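Local coordinates for protein NalD (Pseudomonas aeruginosa PAO1, PDB 5DAJ) that represses expression of the MexAB-OprM multidrug efflux pump as a TetR-family transcriptional regulator, a control that novobiocin binding lifts, at residues A95-L100 with T188-L193; K104-L109 with D176-P181. All coordinates share one frame; numbering follows the deposited sequence.

Both interactions are buried helix packings of the all-helical C-terminal region, and their centres lie about 12 Å apart. Each joins a helix from one consecutive pair, 84-101 and 103-114, to a helix from another, 159-179 and 186-201: interaction 1 sets 84-101 against 186-201, interaction 2 sets 103-114 against the end of 159-179. Interaction 2 lies nearer the middle of the chain, its centre about 10 Å away against about 14 Å for interaction 1. Interaction 1 is a small alanine-centred touch, whereas interaction 2 sets an arginine stem against a tryptophan edge and packs leucine on leucine beside it. The two join where the Arg106 guanidinium meets the closing turn of helix 84-101, and both reach the second subunit.

Interaction 1: residues A95-L100 with T188-L193; sequences AVQSLL and TDAEHL
Ala190 fits its methyl group against helix 84-101 between Val96 and Gln97, and this single carbon carries the contact on its side. Val96 gives the tighter half: with CG1 anti to the backbone N (chi1 171°), that methyl lies 3.6 Å from Ala190 CB, while the other branch, CG2, is turned off the alanine. The backbones come close here, the CA atoms of Val96 and Ala190 being 6.3 Å apart, a spacing that the small alanine side chain permits. Gln97 can be followed outward. Its CB makes no close approach to helix 186-201; CG reaches the alanine, 4.1 Å from Ala190 CB. From there the chain runs on extended (chi2 -178°), carrying CD past the methyl and leaving the amide beyond it. At the tip, NE2 donates a hydrogen bond to the backbone O of Asp187, in the first turn of helix 186-201. That helix is kinked just afterwards: the N of Glu191 makes no bond to the preceding turn, so the carbonyl taken by Gln97 is one that a regular alpha-helix would spend on Glu191. In the TetR family the last two long helices usually build the dimer interface, and helix 186-201 fits that pattern: Asp189 OD1 forms a salt bridge with Arg160 of the second subunit, and Leu193 packs on Ile161 of the same subunit. Ala190 joins this interface helix to helix 84-101 within its own subunit, where Leu93 also touches it and Leu173 of helix 159-179 packs on Val96.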
loop_
_atom_site.group_PDB
_atom_site.type_symbol
_atom_site.label_atom_id
_atom_site.label_comp_id
_atom_site.label_asym_id
_atom_site.label_seq_id
_atom_site.Cartn_x
_atom_site.Cartn_y
_atom_site.Cartn_z
ATOM N N ALA A 95 10.330 -12.852 1.438
ATOM C CA ALA A 95 9.541 -11.785 2.067
ATOM C C ALA A 95 8.042 -12.035 1.860
ATOM O O ALA A 95 7.263 -12.006 2.822
ATOM C CB ALA A 95 9.930 -10.426 1.503
ATOM N N VAL A 96 7.658 -12.290 0.608
ATOM C CA VAL A 96 6.256 -12.555 0.267
ATOM C C VAL A 96 5.775 -13.825 0.974
ATOM O O VAL A 96 4.707 -13.838 1.581
ATOM C CB VAL A 96 6.030 -12.670 -1.258
ATOM C CG1 VAL A 96 4.622 -13.168 -1.585
ATOM C CG2 VAL A 96 6.257 -11.326 -1.928
ATOM N N GLN A 97 6.578 -14.878 0.895
ATOM C CA GLN A 97 6.263 -16.144 1.567
ATOM C C GLN A 97 6.174 -16.047 3.109
ATOM O O GLN A 97 5.412 -16.782 3.726
ATOM C CB GLN A 97 7.277 -17.207 1.175
ATOM C CG GLN A 97 7.124 -17.671 -0.263
ATOM C CD GLN A 97 8.096 -18.768 -0.638
ATOM O OE1 GLN A 97 9.234 -18.783 -0.183
ATOM N NE2 GLN A 97 7.651 -19.697 -1.472
ATOM N N SER A 98 6.934 -15.134 3.715
ATOM C CA SER A 98 6.899 -14.899 5.186
ATOM C C SER A 98 5.531 -14.454 5.731
ATOM O O SER A 98 5.235 -14.641 6.924
ATOM C CB SER A 98 7.942 -13.866 5.610
ATOM O OG SER A 98 7.548 -12.563 5.232
ATOM N N LEU A 99 4.712 -13.860 4.859
ATOM C CA LEU A 99 3.324 -13.482 5.196
ATOM C C LEU A 99 2.511 -14.616 5.812
ATOM O O LEU A 99 1.679 -14.380 6.681
ATOM C CB LEU A 99 2.581 -12.985 3.954
ATOM C CG LEU A 99 2.971 -11.608 3.432
ATOM C CD1 LEU A 99 2.406 -11.397 2.035
ATOM C CD2 LEU A 99 2.476 -10.532 4.378
ATOM N N LEU A 100 2.748 -15.836 5.338
ATOM C CA LEU A 100 2.098 -17.032 5.883
ATOM C C LEU A 100 2.860 -17.612 7.063
ATOM O O LEU A 100 2.279 -17.889 8.113
ATOM C CB LEU A 100 1.942 -18.123 4.808
ATOM C CG LEU A 100 0.687 -18.102 3.928
ATOM C CD1 LEU A 100 0.772 -19.249 2.927
ATOM C CD2 LEU A 100 -0.608 -18.198 4.731
ATOM N N THR A 188 2.556 -20.651 -2.721
ATOM C CA THR A 188 2.644 -21.224 -4.075
ATOM C C THR A 188 2.522 -20.226 -5.237
ATOM O O THR A 188 2.902 -20.560 -6.359
ATOM C CB THR A 188 1.583 -22.329 -4.293
ATOM O OG1 THR A 188 0.264 -21.784 -4.143
ATOM C CG2 THR A 188 1.785 -23.466 -3.306
ATOM N N ASP A 189 1.992 -19.030 -4.982
ATOM C CA ASP A 189 1.851 -17.993 -6.030
ATOM C C ASP A 189 2.970 -16.956 -6.075
ATOM O O ASP A 189 3.139 -16.288 -7.091
ATOM C CB ASP A 189 0.529 -17.242 -5.893
ATOM C CG ASP A 189 -0.679 -18.122 -6.126
ATOM O OD1 ASP A 189 -0.632 -19.034 -6.979
ATOM O OD2 ASP A 189 -1.693 -17.894 -5.440
ATOM N N ALA A 190 3.728 -16.816 -4.992
ATOM C CA ALA A 190 4.807 -15.812 -4.914
ATOM C C ALA A 190 5.749 -15.833 -6.116
ATOM O O ALA A 190 6.043 -14.789 -6.689
ATOM C CB ALA A 190 5.605 -15.990 -3.638
ATOM N N GLU A 191 6.230 -17.017 -6.472
ATOM C CA GLU A 191 7.110 -17.207 -7.650
ATOM C C GLU A 191 6.552 -16.545 -8.899
ATOM O O GLU A 191 7.257 -15.816 -9.603
ATOM C CB GLU A 191 7.274 -18.687 -7.989
ATOM C CG GLU A 191 8.074 -19.505 -6.995
ATOM C CD GLU A 191 7.991 -20.996 -7.276
ATOM O OE1 GLU A 191 7.749 -21.388 -8.444
ATOM O OE2 GLU A 191 8.167 -21.779 -6.321
ATOM N N HIS A 192 5.283 -16.830 -9.167
ATOM C CA HIS A 192 4.617 -16.400 -10.405
ATOM C C HIS A 192 4.211 -14.930 -10.393
ATOM O O HIS A 192 4.134 -14.296 -11.441
ATOM C CB HIS A 192 3.391 -17.267 -10.663
ATOM C CG HIS A 192 3.707 -18.718 -10.810
ATOM N ND1 HIS A 192 4.316 -19.236 -11.933
ATOM C CD2 HIS A 192 3.505 -19.763 -9.971
ATOM C CE1 HIS A 192 4.467 -20.540 -11.784
ATOM N NE2 HIS A 192 3.986 -20.884 -10.602
ATOM N N LEU A 193 3.957 -14.401 -9.200
ATOM C CA LEU A 193 3.649 -12.976 -9.028
ATOM C C LEU A 193 4.870 -12.089 -9.275
ATOM O O LEU A 193 4.749 -10.984 -9.817
ATOM C CB LEU A 193 3.090 -12.720 -7.632
ATOM C CG LEU A 193 1.713 -13.349 -7.401
ATOM C CD1 LEU A 193 1.430 -13.509 -5.912
ATOM C CD2 LEU A 193 0.621 -12.529 -8.071
#

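Interaction 2: residues K104-L109 with D176-P181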
loop_
_atom_site.group_PDB
_atom_site.type_symbol
_atom_site.label_atom_id
_atom_site.label_comp_id
_atom_site.label_asym_id
_atom_site.label_seq_id
_atom_site.Cartn_x
_atom_site.Cartn_y
_atom_site.Cartn_z
ATOM N N LYS A 104 3.523 -13.283 13.715
ATOM C CA LYS A 104 3.879 -12.003 14.346
ATOM C C LYS A 104 4.075 -10.915 13.282
ATOM O O LYS A 104 3.536 -9.806 13.417
ATOM C CB LYS A 104 5.148 -12.078 15.204
ATOM C CG LYS A 104 5.241 -10.927 16.203
ATOM C CD LYS A 104 6.534 -10.930 17.015
ATOM C CE LYS A 104 6.502 -9.929 18.182
ATOM N NZ LYS A 104 5.490 -10.206 19.240
ATOM N N LYS A 105 4.842 -11.254 12.238
ATOM C CA LYS A 105 5.077 -10.364 11.088
ATOM C C LYS A 105 3.762 -9.950 10.440
ATOM O O LYS A 105 3.526 -8.774 10.179
ATOM C CB LYS A 105 5.967 -11.040 10.029
ATOM C CG LYS A 105 6.631 -10.099 9.011
ATOM C CD LYS A 105 7.224 -10.888 7.830
ATOM C CE LYS A 105 8.568 -10.367 7.341
ATOM N NZ LYS A 105 8.426 -9.300 6.313
ATOM N N ARG A 106 2.917 -10.942 10.183
ATOM C CA ARG A 106 1.615 -10.716 9.558
ATOM C C ARG A 106 0.798 -9.735 10.402
ATOM O O ARG A 106 0.314 -8.738 9.875
ATOM C CB ARG A 106 0.852 -12.030 9.374
ATOM C CG ARG A 106 -0.447 -11.907 8.583
ATOM C CD ARG A 106 -1.312 -13.143 8.739
ATOM N NE ARG A 106 -0.521 -14.383 8.714
ATOM C CZ ARG A 106 -0.551 -15.358 9.629
ATOM N NH1 ARG A 106 -1.370 -15.318 10.683
ATOM N NH2 ARG A 106 0.242 -16.414 9.472
ATOM N N ARG A 107 0.691 -10.012 11.699
ATOM C CA ARG A 107 -0.086 -9.170 12.623
ATOM C C ARG A 107 0.396 -7.707 12.639
ATOM O O ARG A 107 -0.399 -6.780 12.464
ATOM C CB ARG A 107 -0.070 -9.745 14.047
ATOM C CG ARG A 107 -0.853 -11.048 14.197
ATOM C CD ARG A 107 -0.617 -11.739 15.544
ATOM N NE ARG A 107 -0.889 -10.869 16.691
ATOM C CZ ARG A 107 -2.075 -10.686 17.279
ATOM N NH1 ARG A 107 -3.168 -11.321 16.869
ATOM N NH2 ARG A 107 -2.177 -9.848 18.305
ATOM N N ILE A 108 1.699 -7.525 12.813
ATOM C CA ILE A 108 2.296 -6.193 12.900
ATOM C C ILE A 108 2.196 -5.419 11.577
ATOM O O ILE A 108 1.927 -4.216 11.581
ATOM C CB ILE A 108 3.762 -6.261 13.389
ATOM C CG1 ILE A 108 3.784 -6.639 14.877
ATOM C CG2 ILE A 108 4.473 -4.925 13.192
ATOM C CD1 ILE A 108 5.141 -7.037 15.410
ATOM N N LEU A 109 2.427 -6.095 10.457
ATOM C CA LEU A 109 2.312 -5.444 9.143
ATOM C C LEU A 109 0.872 -5.102 8.788
ATOM O O LEU A 109 0.634 -4.087 8.128
ATOM C CB LEU A 109 2.942 -6.273 8.025
ATOM C CG LEU A 109 4.464 -6.343 8.050
ATOM C CD1 LEU A 109 4.919 -7.217 6.903
ATOM C CD2 LEU A 109 5.132 -4.988 7.939
ATOM N N ASP A 176 -2.102 -5.639 -0.849
ATOM C CA ASP A 176 -3.241 -6.392 -1.399
ATOM C C ASP A 176 -3.576 -7.590 -0.529
ATOM O O ASP A 176 -4.729 -7.775 -0.139
ATOM C CB ASP A 176 -2.978 -6.869 -2.842
ATOM C CG ASP A 176 -3.638 -5.995 -3.902
ATOM O OD1 ASP A 176 -4.553 -5.214 -3.587
ATOM O OD2 ASP A 176 -3.244 -6.101 -5.083
ATOM N N TRP A 177 -2.570 -8.407 -0.233
ATOM C CA TRP A 177 -2.805 -9.668 0.475
ATOM C C TRP A 177 -3.299 -9.449 1.897
ATOM O O TRP A 177 -4.217 -10.125 2.343
ATOM C CB TRP A 177 -1.566 -10.558 0.517
ATOM C CG TRP A 177 -1.917 -11.918 1.008
ATOM C CD1 TRP A 177 -2.485 -12.918 0.281
ATOM C CD2 TRP A 177 -1.775 -12.415 2.333
ATOM N NE1 TRP A 177 -2.691 -14.016 1.070
ATOM C CE2 TRP A 177 -2.264 -13.735 2.338
ATOM C CE3 TRP A 177 -1.273 -11.881 3.520
ATOM C CZ2 TRP A 177 -2.266 -14.535 3.485
ATOM C CZ3 TRP A 177 -1.276 -12.676 4.665
ATOM C CH2 TRP A 177 -1.769 -13.988 4.636
ATOM N N LEU A 178 -2.677 -8.510 2.599
ATOM C CA LEU A 178 -3.086 -8.168 3.966
ATOM C C LEU A 178 -4.487 -7.552 4.020
ATOM O O LEU A 178 -5.227 -7.783 4.969
ATOM C CB LEU A 178 -2.086 -7.222 4.603
ATOM C CG LEU A 178 -0.698 -7.807 4.871
ATOM C CD1 LEU A 178 0.320 -6.706 5.148
ATOM C CD2 LEU A 178 -0.737 -8.807 6.009
ATOM N N ARG A 179 -4.849 -6.788 2.993
ATOM C CA ARG A 179 -6.219 -6.250 2.836
ATOM C C ARG A 179 -7.221 -7.385 2.562
ATOM O O ARG A 179 -8.283 -7.433 3.159
ATOM C CB ARG A 179 -6.274 -5.213 1.708
ATOM C CG ARG A 179 -7.642 -4.558 1.488
ATOM C CD ARG A 179 -7.672 -3.629 0.282
ATOM N NE ARG A 179 -7.042 -4.245 -0.893
ATOM C CZ ARG A 179 -7.613 -5.159 -1.679
ATOM N NH1 ARG A 179 -8.857 -5.584 -1.470
ATOM N NH2 ARG A 179 -6.931 -5.653 -2.695
ATOM N N ASP A 180 -6.865 -8.275 1.637
ATOM C CA ASP A 180 -7.716 -9.412 1.223
ATOM C C ASP A 180 -6.859 -10.664 0.968
ATOM O O ASP A 180 -6.317 -10.836 -0.125
ATOM C CB ASP A 180 -8.512 -9.053 -0.040
ATOM C CG ASP A 180 -9.385 -10.206 -0.547
ATOM O OD1 ASP A 180 -9.552 -11.217 0.168
ATOM O OD2 ASP A 180 -9.911 -10.094 -1.679
ATOM N N PRO A 181 -6.733 -11.546 1.977
ATOM C CA PRO A 181 -5.910 -12.763 1.835
ATOM C C PRO A 181 -6.468 -13.856 0.927
ATOM O O PRO A 181 -5.779 -14.840 0.673
ATOM C CB PRO A 181 -5.767 -13.285 3.277
ATOM C CG PRO A 181 -6.822 -12.610 4.061
ATOM C CD PRO A 181 -7.135 -11.316 3.378
#
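Leu178 wedges its two methyls against Arg106 and Leu109 of helix 103-114. CD1 lies 3.9 Å from Leu109 CB, and CD2 sits 4.0 Å from Arg106 CG and equally near the Arg106 carbonyl O. Beside it the six-membered ring of Trp177 turns its edge to the arginine stem, Arg106 CG standing near the ring plane and 4.1 Å from CZ3. The pair meets through the arginine methylenes, CG and CD both by CZ3; the guanidinium plane is turned 68° from the indole. A bend at chi3 (-40°) swings the head toward the end of helix 84-101, where Arg106 NE bonds Leu99 O and Arg106 NH2 bonds Leu100 O. Pro181 CB lies over one indole face of Trp177, toward its rim, 3.6 Å above the plane, and the Phe184 ring meets Trp177 too. Farther out, Lys104 and Arg107 form salt bridges with Glu20, tying helix 103-114 to helix 6-26 of the N-terminal part, which probably binds DNA as in other TetR-family regulators. The contact itself is apolar, yet its arginine charge faces a helix C-terminus, whose carbonyls would probably favour it.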